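Local coordinates for putative lipoprotein (Parabacteroides distasonis, PDB 4FVS), which is of unknown function but, with a fold related to the LolA and LolB lipoprotein carriers, probably binds a lipid or similar hydrophobic ligand, at residues L193-Q198 with Y208-E213; V164-A169 with G183-S188; F8-G13 with S188-L193; R144-T149 with D160-K165. All blocks are in the same frame, centred on the assembly; numbering follows the deposited sequence. Where two conformers were deposited one is given.

Interaction 1 of 4, residues L193-Q198 with Y208-E213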
loop_
_atom_site.group_PDB
_atom_site.type_symbol
_atom_site.label_atom_id
_atom_site.label_comp_id
_atom_site.label_asym_id
_atom_site.label_seq_id
_atom_site.Cartn_x
_atom_site.Cartn_y
_atom_site.Cartn_z
ATOM N N LEU A 193 -3.813 3.351 4.337
ATOM C CA LEU A 193 -4.233 1.957 4.498
ATOM C C LEU A 193 -4.598 1.634 5.950
ATOM O O LEU A 193 -3.769 1.828 6.835
ATOM C CB LEU A 193 -3.143 0.965 4.007
ATOM C CG LEU A 193 -2.811 0.987 2.541
ATOM C CD1 LEU A 193 -1.660 0.087 2.227
ATOM C CD2 LEU A 193 -4.018 0.615 1.685
ATOM N N VAL A 194 -5.822 1.099 6.156
ATOM C CA VAL A 194 -6.410 0.660 7.430
ATOM C C VAL A 194 -6.391 -0.892 7.474
ATOM O O VAL A 194 -5.986 -1.498 8.489
ATOM C CB VAL A 194 -7.844 1.238 7.614
ATOM C CG1 VAL A 194 -8.532 0.675 8.849
ATOM C CG2 VAL A 194 -7.810 2.761 7.669
ATOM N N ARG A 195 -6.824 -1.514 6.363
ATOM C CA ARG A 195 -6.845 -2.959 6.193
ATOM C C ARG A 195 -6.545 -3.338 4.749
ATOM O O ARG A 195 -6.937 -2.621 3.827
ATOM C CB ARG A 195 -8.209 -3.519 6.606
ATOM C CG ARG A 195 -8.266 -5.036 6.557
ATOM C CD ARG A 195 -9.626 -5.602 6.895
ATOM N NE ARG A 195 -9.611 -7.059 6.744
ATOM C CZ ARG A 195 -9.253 -7.911 7.699
ATOM N NH1 ARG A 195 -8.932 -7.468 8.911
ATOM N NH2 ARG A 195 -9.244 -9.212 7.460
ATOM N N THR A 196 -5.832 -4.447 4.551
ATOM C CA THR A 196 -5.560 -4.999 3.218
ATOM C C THR A 196 -5.772 -6.529 3.287
ATOM O O THR A 196 -5.576 -7.128 4.346
ATOM C CB THR A 196 -4.179 -4.621 2.654
ATOM O OG1 THR A 196 -3.126 -5.322 3.306
ATOM C CG2 THR A 196 -3.903 -3.140 2.661
ATOM N N GLU A 197 -6.230 -7.135 2.180
ATOM C CA GLU A 197 -6.403 -8.582 2.042
ATOM C C GLU A 197 -5.811 -9.045 0.735
ATOM O O GLU A 197 -5.916 -8.329 -0.266
ATOM C CB GLU A 197 -7.859 -8.973 2.115
ATOM C CG GLU A 197 -8.441 -8.834 3.502
ATOM C CD GLU A 197 -9.918 -9.140 3.600
ATOM O OE1 GLU A 197 -10.516 -9.557 2.581
ATOM O OE2 GLU A 197 -10.485 -8.916 4.694
ATOM N N GLN A 198 -5.149 -10.211 0.730
ATOM C CA GLN A 198 -4.518 -10.748 -0.485
ATOM C C GLN A 198 -4.998 -12.181 -0.731
ATOM O O GLN A 198 -4.929 -13.015 0.169
ATOM C CB GLN A 198 -2.981 -10.690 -0.412
ATOM C CG GLN A 198 -2.382 -9.289 -0.216
ATOM C CD GLN A 198 -2.441 -8.823 1.212
ATOM O OE1 GLN A 198 -2.117 -9.560 2.137
ATOM N NE2 GLN A 198 -2.848 -7.586 1.428
ATOM N N TYR A 208 -3.255 -10.837 5.146
ATOM C CA TYR A 208 -3.976 -9.600 5.411
ATOM C C TYR A 208 -3.110 -8.702 6.297
ATOM O O TYR A 208 -2.133 -9.174 6.896
ATOM C CB TYR A 208 -5.360 -9.854 6.022
ATOM C CG TYR A 208 -5.351 -10.412 7.428
ATOM C CD1 TYR A 208 -5.258 -11.784 7.657
ATOM C CD2 TYR A 208 -5.509 -9.575 8.534
ATOM C CE1 TYR A 208 -5.257 -12.302 8.954
ATOM C CE2 TYR A 208 -5.491 -10.080 9.833
ATOM C CZ TYR A 208 -5.368 -11.443 10.036
ATOM O OH TYR A 208 -5.367 -11.944 11.311
ATOM N N THR A 209 -3.407 -7.391 6.299
ATOM C CA THR A 209 -2.692 -6.431 7.147
ATOM C C THR A 209 -3.735 -5.551 7.845
ATOM O O THR A 209 -4.827 -5.325 7.305
ATOM C CB THR A 209 -1.628 -5.594 6.394
ATOM O OG1 THR A 209 -2.233 -4.473 5.768
ATOM C CG2 THR A 209 -0.775 -6.402 5.425
ATOM N N VAL A 210 -3.409 -5.091 9.059
ATOM C CA VAL A 210 -4.277 -4.219 9.835
ATOM C C VAL A 210 -3.450 -3.123 10.456
ATOM O O VAL A 210 -2.302 -3.372 10.844
ATOM C CB VAL A 210 -5.141 -4.928 10.931
ATOM C CG1 VAL A 210 -6.302 -5.688 10.342
ATOM C CG2 VAL A 210 -4.317 -5.850 11.791
ATOM N N LEU A 211 -4.054 -1.905 10.553
ATOM C CA LEU A 211 -3.489 -0.754 11.234
ATOM C C LEU A 211 -3.721 -0.967 12.722
ATOM O O LEU A 211 -4.869 -1.074 13.165
ATOM C CB LEU A 211 -4.127 0.529 10.715
ATOM C CG LEU A 211 -3.695 1.828 11.400
ATOM C CD1 LEU A 211 -2.265 2.229 11.029
ATOM C CD2 LEU A 211 -4.676 2.929 11.097
ATOM N N GLU A 212 -2.643 -1.105 13.488
ATOM C CA GLU A 212 -2.754 -1.413 14.920
ATOM C C GLU A 212 -2.524 -0.181 15.822
ATOM O O GLU A 212 -3.096 -0.112 16.901
ATOM C CB GLU A 212 -1.752 -2.508 15.290
ATOM C CG GLU A 212 -1.870 -3.770 14.448
ATOM C CD GLU A 212 -2.408 -5.009 15.131
ATOM O OE1 GLU A 212 -2.414 -5.063 16.383
ATOM O OE2 GLU A 212 -2.764 -5.960 14.402
ATOM N N GLU A 213 -1.664 0.752 15.407
ATOM C CA GLU A 213 -1.331 1.949 16.177
ATOM C C GLU A 213 -1.257 3.159 15.286
ATOM O O GLU A 213 -0.824 3.049 14.139
ATOM C CB GLU A 213 0.022 1.774 16.881
ATOM C CG GLU A 213 0.062 0.792 18.033
ATOM C CD GLU A 213 0.128 1.479 19.367
ATOM O OE1 GLU A 213 1.117 2.204 19.630
ATOM O OE2 GLU A 213 -0.824 1.292 20.155
#

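Interaction 2 of 4, residues V164-A169 with G183-S188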
loop_
_atom_site.group_PDB
_atom_site.type_symbol
_atom_site.label_atom_id
_atom_site.label_comp_id
_atom_site.label_asym_id
_atom_site.label_seq_id
_atom_site.Cartn_x
_atom_site.Cartn_y
_atom_site.Cartn_z
ATOM N N VAL A 164 -11.277 -0.918 -2.357
ATOM C CA VAL A 164 -10.815 -1.021 -3.743
ATOM C C VAL A 164 -10.155 -2.377 -3.971
ATOM O O VAL A 164 -9.396 -2.847 -3.120
ATOM C CB VAL A 164 -9.840 0.154 -4.050
ATOM C CG1 VAL A 164 -9.026 -0.101 -5.305
ATOM C CG2 VAL A 164 -10.586 1.481 -4.173
ATOM N N LYS A 165 -10.486 -3.013 -5.096
ATOM C CA LYS A 165 -9.939 -4.303 -5.533
ATOM C C LYS A 165 -8.911 -4.058 -6.628
ATOM O O LYS A 165 -9.050 -3.097 -7.384
ATOM C CB LYS A 165 -11.074 -5.239 -6.040
ATOM C CG LYS A 165 -10.617 -6.617 -6.534
ATOM C CD LYS A 165 -11.783 -7.456 -7.042
ATOM C CE LYS A 165 -11.358 -8.680 -7.824
ATOM N NZ LYS A 165 -12.521 -9.549 -8.138
ATOM N N TYR A 166 -7.896 -4.921 -6.728
ATOM C CA TYR A 166 -6.868 -4.877 -7.786
ATOM C C TYR A 166 -6.508 -6.312 -8.159
ATOM O O TYR A 166 -6.645 -7.198 -7.323
ATOM C CB TYR A 166 -5.613 -4.081 -7.347
ATOM C CG TYR A 166 -4.842 -4.751 -6.216
ATOM C CD1 TYR A 166 -3.917 -5.771 -6.478
ATOM C CD2 TYR A 166 -5.081 -4.416 -4.882
ATOM C CE1 TYR A 166 -3.301 -6.480 -5.441
ATOM C CE2 TYR A 166 -4.446 -5.102 -3.835
ATOM C CZ TYR A 166 -3.566 -6.140 -4.120
ATOM O OH TYR A 166 -2.965 -6.850 -3.107
ATOM N N ASN A 167 -6.056 -6.542 -9.389
ATOM C CA ASN A 167 -5.522 -7.828 -9.834
ATOM C C ASN A 167 -4.010 -7.727 -9.832
ATOM O O ASN A 167 -3.461 -6.644 -10.090
ATOM C CB ASN A 167 -6.042 -8.242 -11.207
ATOM C CG ASN A 167 -7.475 -8.690 -11.266
ATOM O OD1 ASN A 167 -8.062 -9.199 -10.326
ATOM N ND2 ASN A 167 -8.034 -8.596 -12.431
ATOM N N ILE A 168 -3.331 -8.820 -9.512
ATOM C CA ILE A 168 -1.864 -8.852 -9.501
ATOM C C ILE A 168 -1.394 -10.043 -10.346
ATOM O O ILE A 168 -2.078 -11.063 -10.456
ATOM C CB ILE A 168 -1.243 -8.857 -8.053
ATOM C CG1 ILE A 168 0.298 -8.721 -8.080
ATOM C CG2 ILE A 168 -1.685 -10.049 -7.197
ATOM C CD1 ILE A 168 0.837 -7.931 -6.989
ATOM N N ALA A 169 -0.241 -9.862 -10.980
ATOM C CA ALA A 169 0.453 -10.864 -11.779
ATOM C C ALA A 169 1.930 -10.704 -11.516
ATOM O O ALA A 169 2.418 -9.584 -11.602
ATOM C CB ALA A 169 0.112 -10.710 -13.251
ATOM N N GLY A 183 -6.405 -8.680 -4.688
ATOM C CA GLY A 183 -6.443 -8.166 -3.334
ATOM C C GLY A 183 -7.362 -6.993 -3.160
ATOM O O GLY A 183 -7.846 -6.420 -4.135
ATOM N N TYR A 184 -7.597 -6.646 -1.904
ATOM C CA TYR A 184 -8.425 -5.518 -1.502
ATOM C C TYR A 184 -7.631 -4.582 -0.623
ATOM O O TYR A 184 -6.662 -4.991 0.047
ATOM C CB TYR A 184 -9.695 -5.963 -0.765
ATOM C CG TYR A 184 -10.590 -6.899 -1.536
ATOM C CD1 TYR A 184 -11.365 -6.443 -2.594
ATOM C CD2 TYR A 184 -10.741 -8.223 -1.149
ATOM C CE1 TYR A 184 -12.226 -7.299 -3.291
ATOM C CE2 TYR A 184 -11.611 -9.086 -1.831
ATOM C CZ TYR A 184 -12.350 -8.620 -2.903
ATOM O OH TYR A 184 -13.218 -9.464 -3.566
ATOM N N GLU A 185 -8.043 -3.319 -0.625
ATOM C CA GLU A 185 -7.462 -2.304 0.230
ATOM C C GLU A 185 -8.563 -1.445 0.806
ATOM O O GLU A 185 -9.518 -1.126 0.108
ATOM C CB GLU A 185 -6.442 -1.441 -0.543
ATOM C CG GLU A 185 -5.134 -2.147 -0.869
ATOM C CD GLU A 185 -4.048 -1.334 -1.546
ATOM O OE1 GLU A 185 -4.388 -0.373 -2.271
ATOM O OE2 GLU A 185 -2.862 -1.718 -1.422
ATOM N N TRP A 186 -8.447 -1.101 2.077
ATOM C CA TRP A 186 -9.325 -0.166 2.778
ATOM C C TRP A 186 -8.486 1.007 3.164
ATOM O O TRP A 186 -7.536 0.856 3.938
ATOM C CB TRP A 186 -9.994 -0.783 4.007
ATOM C CG TRP A 186 -11.077 -1.769 3.735
ATOM C CD1 TRP A 186 -12.420 -1.547 3.786
ATOM C CD2 TRP A 186 -10.909 -3.166 3.485
ATOM N NE1 TRP A 186 -13.103 -2.725 3.586
ATOM C CE2 TRP A 186 -12.199 -3.733 3.383
ATOM C CE3 TRP A 186 -9.788 -3.996 3.305
ATOM C CZ2 TRP A 186 -12.398 -5.085 3.123
ATOM C CZ3 TRP A 186 -9.986 -5.334 3.032
ATOM C CH2 TRP A 186 -11.274 -5.866 2.935
ATOM N N TYR A 187 -8.780 2.165 2.607
ATOM C CA TYR A 187 -7.990 3.341 2.923
ATOM C C TYR A 187 -8.896 4.468 3.405
ATOM O O TYR A 187 -9.999 4.661 2.894
ATOM C CB TYR A 187 -7.136 3.761 1.735
ATOM C CG TYR A 187 -7.881 4.102 0.464
ATOM C CD1 TYR A 187 -8.226 5.413 0.173
ATOM C CD2 TYR A 187 -8.092 3.145 -0.520
ATOM C CE1 TYR A 187 -8.859 5.752 -1.024
ATOM C CE2 TYR A 187 -8.677 3.482 -1.748
ATOM C CZ TYR A 187 -9.090 4.783 -1.978
ATOM O OH TYR A 187 -9.687 5.143 -3.158
ATOM N N SER A 188 -8.435 5.185 4.420
ATOM C CA SER A 188 -9.205 6.248 5.049
ATOM C C SER A 188 -8.481 7.604 4.956
ATOM O O SER A 188 -7.240 7.634 4.954
ATOM C CB SER A 188 -9.442 5.885 6.508
ATOM O OG SER A 188 -10.448 6.686 7.110
HETATM O O HOH W 1 -3.840 -5.688 -0.865
#

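Interaction 3 of 4, residues F8-G13 with S188-L193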
loop_
_atom_site.group_PDB
_atom_site.type_symbol
_atom_site.label_atom_id
_atom_site.label_comp_id
_atom_site.label_asym_id
_atom_site.label_seq_id
_atom_site.Cartn_x
_atom_site.Cartn_y
_atom_site.Cartn_z
ATOM N N PHE A 8 -3.411 9.536 3.439
ATOM C CA PHE A 8 -2.138 9.211 4.066
ATOM C C PHE A 8 -1.887 10.165 5.221
ATOM O O PHE A 8 -2.354 11.296 5.119
ATOM C CB PHE A 8 -1.021 9.316 3.020
ATOM C CG PHE A 8 0.281 8.618 3.339
ATOM C CD1 PHE A 8 0.382 7.230 3.277
ATOM C CD2 PHE A 8 1.421 9.350 3.642
ATOM C CE1 PHE A 8 1.581 6.589 3.561
ATOM C CE2 PHE A 8 2.627 8.705 3.907
ATOM C CZ PHE A 8 2.699 7.329 3.857
ATOM N N PRO A 9 -1.161 9.791 6.316
ATOM C CA PRO A 9 -0.907 10.761 7.396
ATOM C C PRO A 9 -0.179 11.989 6.855
ATOM O O PRO A 9 0.662 11.856 5.965
ATOM C CB PRO A 9 -0.055 9.967 8.383
ATOM C CG PRO A 9 -0.412 8.576 8.131
ATOM C CD PRO A 9 -0.549 8.490 6.649
ATOM N N GLN A 10 -0.545 13.179 7.329
ATOM C CA GLN A 10 0.026 14.408 6.799
ATOM C C GLN A 10 0.551 15.340 7.916
ATOM O O GLN A 10 0.785 16.526 7.653
ATOM C CB GLN A 10 -1.033 15.136 5.935
ATOM C CG GLN A 10 -2.388 15.339 6.634
ATOM C CD GLN A 10 -3.395 16.132 5.841
ATOM O OE1 GLN A 10 -3.186 16.538 4.695
ATOM N NE2 GLN A 10 -4.529 16.386 6.454
ATOM N N THR A 11 0.744 14.809 9.141
ATOM C CA THR A 11 1.258 15.595 10.265
ATOM C C THR A 11 2.668 15.125 10.584
ATOM O O THR A 11 2.874 13.935 10.801
ATOM C CB THR A 11 0.328 15.512 11.473
ATOM O OG1 THR A 11 -0.955 16.008 11.097
ATOM C CG2 THR A 11 0.857 16.301 12.674
ATOM N N GLU A 12 3.631 16.068 10.617
ATOM C CA GLU A 12 5.045 15.799 10.879
ATOM C C GLU A 12 5.213 15.133 12.251
ATOM O O GLU A 12 4.646 15.602 13.239
ATOM C CB GLU A 12 5.853 17.102 10.786
ATOM C CG GLU A 12 7.343 16.913 10.519
ATOM C CD GLU A 12 8.132 18.177 10.221
ATOM O OE1 GLU A 12 7.782 18.889 9.249
ATOM O OE2 GLU A 12 9.144 18.419 10.918
ATOM N N GLY A 13 5.929 14.011 12.267
ATOM C CA GLY A 13 6.200 13.243 13.480
ATOM C C GLY A 13 5.190 12.164 13.830
ATOM O O GLY A 13 5.386 11.429 14.809
ATOM N N SER A 188 -8.435 5.185 4.420
ATOM C CA SER A 188 -9.205 6.248 5.049
ATOM C C SER A 188 -8.481 7.604 4.956
ATOM O O SER A 188 -7.240 7.634 4.954
ATOM C CB SER A 188 -9.442 5.885 6.508
ATOM O OG SER A 188 -10.448 6.686 7.110
ATOM N N PRO A 189 -9.222 8.740 4.948
ATOM C CA PRO A 189 -8.552 10.047 4.908
ATOM C C PRO A 189 -7.631 10.293 6.100
ATOM O O PRO A 189 -7.968 9.925 7.231
ATOM C CB PRO A 189 -9.718 11.028 4.948
ATOM C CG PRO A 189 -10.868 10.275 4.415
ATOM C CD PRO A 189 -10.692 8.909 4.949
ATOM N N ASN A 190 -6.445 10.877 5.816
ATOM C CA ASN A 190 -5.369 11.276 6.739
ATOM C C ASN A 190 -4.810 10.078 7.530
ATOM O O ASN A 190 -4.155 10.268 8.556
ATOM C CB ASN A 190 -5.870 12.372 7.694
ATOM C CG ASN A 190 -6.490 13.541 6.982
ATOM O OD1 ASN A 190 -5.920 14.107 6.042
ATOM N ND2 ASN A 190 -7.682 13.913 7.410
ATOM N N VAL A 191 -5.044 8.859 7.027
ATOM C CA VAL A 191 -4.601 7.599 7.632
ATOM C C VAL A 191 -3.911 6.720 6.573
ATOM O O VAL A 191 -2.856 6.130 6.840
ATOM C CB VAL A 191 -5.786 6.852 8.302
ATOM C CG1 VAL A 191 -5.402 5.436 8.702
ATOM C CG2 VAL A 191 -6.309 7.623 9.508
ATOM N N GLY A 192 -4.530 6.640 5.387
ATOM C CA GLY A 192 -4.065 5.779 4.318
ATOM C C GLY A 192 -4.633 4.398 4.524
ATOM O O GLY A 192 -5.797 4.284 4.892
ATOM N N LEU A 193 -3.813 3.351 4.337
ATOM C CA LEU A 193 -4.233 1.957 4.498
ATOM C C LEU A 193 -4.598 1.634 5.950
ATOM O O LEU A 193 -3.769 1.828 6.835
ATOM C CB LEU A 193 -3.143 0.965 4.007
ATOM C CG LEU A 193 -2.811 0.987 2.541
ATOM C CD1 LEU A 193 -1.660 0.087 2.227
ATOM C CD2 LEU A 193 -4.018 0.615 1.685
#

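Interaction 4 of 4, residues R144-T149 with D160-K165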
loop_
_atom_site.group_PDB
_atom_site.type_symbol
_atom_site.label_atom_id
_atom_site.label_comp_id
_atom_site.label_asym_id
_atom_site.label_seq_id
_atom_site.Cartn_x
_atom_site.Cartn_y
_atom_site.Cartn_z
ATOM N N ARG A 144 -7.873 -2.225 -11.425
ATOM C CA ARG A 144 -8.260 -1.654 -10.139
ATOM C C ARG A 144 -9.691 -1.192 -10.211
ATOM O O ARG A 144 -10.051 -0.536 -11.184
ATOM C CB ARG A 144 -7.329 -0.491 -9.737
ATOM C CG ARG A 144 -5.856 -0.870 -9.600
ATOM C CD ARG A 144 -4.973 0.340 -9.354
ATOM N NE ARG A 144 -5.177 0.997 -8.052
ATOM C CZ ARG A 144 -5.081 2.308 -7.857
ATOM N NH1 ARG A 144 -4.811 3.116 -8.869
ATOM N NH2 ARG A 144 -5.277 2.822 -6.654
ATOM N N GLU A 145 -10.521 -1.552 -9.231
ATOM C CA GLU A 145 -11.922 -1.126 -9.237
ATOM C C GLU A 145 -12.397 -0.749 -7.836
ATOM O O GLU A 145 -11.942 -1.308 -6.865
ATOM C CB GLU A 145 -12.866 -2.179 -9.850
ATOM C CG GLU A 145 -12.905 -3.523 -9.148
ATOM C CD GLU A 145 -14.003 -4.449 -9.630
ATOM O OE1 GLU A 145 -15.193 -4.059 -9.568
ATOM O OE2 GLU A 145 -13.669 -5.598 -9.999
ATOM N N PHE A 146 -13.308 0.211 -7.751
ATOM C CA PHE A 146 -13.943 0.661 -6.528
ATOM C C PHE A 146 -15.089 -0.287 -6.195
ATOM O O PHE A 146 -15.968 -0.518 -7.043
ATOM C CB PHE A 146 -14.451 2.111 -6.702
ATOM C CG PHE A 146 -15.242 2.629 -5.528
ATOM C CD1 PHE A 146 -14.602 2.986 -4.341
ATOM C CD2 PHE A 146 -16.631 2.678 -5.574
ATOM C CE1 PHE A 146 -15.333 3.438 -3.243
ATOM C CE2 PHE A 146 -17.366 3.117 -4.471
ATOM C CZ PHE A 146 -16.710 3.511 -3.319
ATOM N N ILE A 147 -15.099 -0.809 -4.949
ATOM C CA ILE A 147 -16.124 -1.750 -4.504
ATOM C C ILE A 147 -17.258 -0.991 -3.788
ATOM O O ILE A 147 -18.388 -0.950 -4.287
ATOM C CB ILE A 147 -15.498 -2.863 -3.613
ATOM C CG1 ILE A 147 -14.314 -3.571 -4.319
ATOM C CG2 ILE A 147 -16.555 -3.862 -3.139
ATOM C CD1 ILE A 147 -14.627 -4.111 -5.817
ATOM N N LYS A 148 -16.940 -0.372 -2.649
ATOM C CA LYS A 148 -17.864 0.352 -1.790
ATOM C C LYS A 148 -17.073 1.123 -0.743
ATOM O O LYS A 148 -15.849 0.955 -0.645
ATOM C CB LYS A 148 -18.823 -0.670 -1.102
ATOM C CG LYS A 148 -18.131 -1.590 -0.043
ATOM C CD LYS A 148 -18.888 -2.866 0.331
ATOM C CE LYS A 148 -17.993 -3.862 1.039
ATOM N NZ LYS A 148 -18.747 -5.017 1.602
ATOM N N THR A 149 -17.786 1.888 0.104
ATOM C CA THR A 149 -17.249 2.571 1.277
ATOM C C THR A 149 -17.800 1.906 2.488
ATOM O O THR A 149 -19.024 1.700 2.554
ATOM C CB THR A 149 -17.562 4.074 1.293
ATOM O OG1 THR A 149 -18.978 4.309 1.259
ATOM C CG2 THR A 149 -16.822 4.824 0.224
ATOM N N ASP A 160 -13.798 5.412 8.408
ATOM C CA ASP A 160 -14.650 5.321 7.215
ATOM C C ASP A 160 -13.705 5.166 6.058
ATOM O O ASP A 160 -12.832 6.008 5.854
ATOM C CB ASP A 160 -15.617 6.515 7.055
ATOM C CG ASP A 160 -16.855 6.265 6.182
ATOM O OD1 ASP A 160 -17.376 5.118 6.182
ATOM O OD2 ASP A 160 -17.382 7.239 5.616
ATOM N N CYS A 161 -13.773 4.020 5.381
ATOM C CA CYS A 161 -12.849 3.677 4.311
ATOM C C CYS A 161 -13.524 3.554 2.973
ATOM O O CYS A 161 -14.741 3.454 2.870
ATOM C CB CYS A 161 -12.151 2.362 4.644
ATOM S SG CYS A 161 -11.316 2.342 6.234
ATOM N N ALA A 162 -12.683 3.480 1.958
ATOM C CA ALA A 162 -12.958 3.144 0.593
ATOM C C ALA A 162 -12.336 1.799 0.359
ATOM O O ALA A 162 -11.195 1.586 0.773
ATOM C CB ALA A 162 -12.373 4.196 -0.327
ATOM N N LYS A 163 -13.106 0.859 -0.182
ATOM C CA LYS A 163 -12.643 -0.493 -0.471
ATOM C C LYS A 163 -12.498 -0.601 -1.954
ATOM O O LYS A 163 -13.445 -0.363 -2.716
ATOM C CB LYS A 163 -13.583 -1.574 0.111
ATOM C CG LYS A 163 -13.042 -3.004 0.016
ATOM C CD LYS A 163 -14.153 -4.014 0.064
ATOM C CE LYS A 163 -13.591 -5.399 0.062
ATOM N NZ LYS A 163 -14.570 -6.401 0.569
ATOM N N VAL A 164 -11.277 -0.918 -2.357
ATOM C CA VAL A 164 -10.815 -1.021 -3.743
ATOM C C VAL A 164 -10.155 -2.377 -3.971
ATOM O O VAL A 164 -9.396 -2.847 -3.120
ATOM C CB VAL A 164 -9.840 0.154 -4.050
ATOM C CG1 VAL A 164 -9.026 -0.101 -5.305
ATOM C CG2 VAL A 164 -10.586 1.481 -4.173
ATOM N N LYS A 165 -10.486 -3.013 -5.096
ATOM C CA LYS A 165 -9.939 -4.303 -5.533
ATOM C C LYS A 165 -8.911 -4.058 -6.628
ATOM O O LYS A 165 -9.050 -3.097 -7.384
ATOM C CB LYS A 165 -11.074 -5.239 -6.040
ATOM C CG LYS A 165 -10.617 -6.617 -6.534
ATOM C CD LYS A 165 -11.783 -7.456 -7.042
ATOM C CE LYS A 165 -11.358 -8.680 -7.824
ATOM N NZ LYS A 165 -12.521 -9.549 -8.138
#

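Interaction 1 of 4, residues L193-Q198 with Y208-E213
The guanidinium of Arg195 overlaps Tyr208, whose CB sits over one of its faces, with NH2 3.9 Å from ring atom CD2 and the guanidinium and ring planes only 19° apart. Arg195 gets there with CG anti to the backbone N (chi1 -175°) and an extended chain that runs alongside Val210, bringing NH1 to 3.5 Å from Val210 CG1. Within its own strand the same group grips Glu197 side-on: NE, at 2.9 Å, and NH2, at 3.0 Å, both reach Glu197 OE2, while OE1 bonds to Tyr199 OH. The side chains of Thr196 and Thr209 point to the other face of the sheet, where their OG1 atoms are hydrogen-bonded at 2.8 Å. Arg18 is a second partner of Thr209 OG1. Backbone bonds join the antiparallel strands of this hairpin: Thr196 and Thr209 exchange a pair, and Leu211 N donates to Val194 O at 2.9 Å. Val194 and Arg195 form a classic bulge facing Trp186 of the neighbouring strand. One face thus carries an ion pair against an aromatic ring, which probably keeps the arginine charge balanced, while the buried hydroxyls on the other find partners in each other and in Arg18.

Interaction 2 of 4, residues V164-A169 with G183-S188
Strands 164-169 and 183-188 run antiparallel at 147°, with Val164 and Glu185 exchanging one pair of backbone hydrogen bonds and Tyr166 and Gly183 the next. Tyr166 holds CG between its backbone N and carbonyl carbon (chi1 66°), which folds the ring across to the partner strand and over Gly183; the glycine CA is 4.0 Å from the ring centroid, a CH-pi contact. A water links Tyr166 OH, at 2.7 Å, to the backbone O of Tyr184. On the other face of the sheet the Lys165 chain passes obliquely by the Tyr184 ring, Lys165 CB 3.6 Å from Tyr184 CE1, and its ammonium makes a cation-pi contact with Tyr182. Back on the Tyr166 face, Val164 CG2 meets the edge of the Tyr187 ring, 3.7 Å from CE2; Tyr187 OH bonds to Pro106 O, and its ring meets Phe7 and Tyr105 edge-to-face. The pair forms a hairpin between two further strands, with 132-154 bonded along 157-171 and 192-200 along 179-188.

Interaction 3 of 4, residues F8-G13 with S188-L193
Phe8 and Pro9 pack against a tight hairpin turn, a type II turn from Ser188 to Val191 followed by a classic beta bulge in which Val191 and Gly192 both face Ser188. Here the backbones come close: Phe8 CA is 3.9 Å from Gly192 CA, and Pro9 CD lies 3.3 Å from Val191 O. Two CA-H...O contacts run in opposite directions, Asn190 CA to Phe8 O at 3.4 Å and Pro9 CA to Asn190 O at 3.5 Å. The Phe8 side chain leaves this contact for the interior, where its ring meets Trp16 edge-to-face. No hydrogen bond joins the two segments. Towards solvent the contact thins to Gln10 and Asn190, whose side chains cross with amide planes 21° apart. The Gln10 chain reaches out extended, and its OE1 is hydrogen-bonded to Gln45. An alanine in place of Gln10 would probably leave Gln45 without that mate and open a gap beside the Asn190 amide. Inside the turn Ser188 O accepts from both Gly192 N and Val191 N, while on the solvent side Gln10 NE2 comes to 2.7 Å from Asn190 OD1 at an angle too poor for a hydrogen bond.

Interaction 4 of 4, residues R144-T149 with D160-K165
A classic beta bulge interrupts the hairpin of strands 132-154 and 157-171, where Ile147 and Lys148 together face Lys163. Lys163 O takes a hydrogen bond from Ile147 N at 2.8 Å and a weak one from Lys148 N at 3.5 Å, and Lys163 N returns one to Lys148 O. Beyond the bulge Glu145 and Lys165 exchange a regular antiparallel pair. At Ile147 both branches are used: CD1 reaches 3.7 Å from Lys165 CB, and CG2 lies 4.0 Å from Lys163 CD, so the side chain sits between the stems of two lysines. An alanine at Ile147 would probably open a gap between those stems and let both chains move more freely. On the other face of the sheet, Ala162 CB (4.2 Å from CE1) and Val164 CG2 (4.3 Å from CD1) lie at the edge of the Phe146 ring, while Lys148 N stands over the centre of one of its faces. Glu145 lies beside Lys165, with OE2 4.5 Å from NZ, beyond salt-bridge range. Lys148 and Lys163 also run side by side, and their NZ atoms are 4.5 Å apart. Their repulsion is probably eased by the Tyr184 ring, a cation-pi partner of Lys163, and by a long, weak ion pair of Lys148 with Glu150, so the Phe146 face is mostly apolar, while the lysine face probably carries excess positive charge, only loosely offset by Glu145 and Glu150.

How the interactions relate
Interactions 4, 2 and 1 follow one another across an antiparallel meander, strands 132-154, 157-171, 179-188, 192-200 and 205-214 in order, consistent with the curved sheet of LolA-like proteins. Interactions 2 and 4 share Val164 and Lys165, and their centres are about 8 Å apart; Ser188 OG probably bonds to Asp160 O between them. Interaction 1 lies about 11 Å from interaction 2, centre to centre, joined through the backbone of Trp186 to Val194 and Arg195. Interaction 3 packs the N-terminal segment against the turn leading from 179-188 to 192-200, its centre about 18 Å from those of interactions 2 and 4; Val191 CG1 there packs 3.5 Å from Leu211 CD2 of interaction 1.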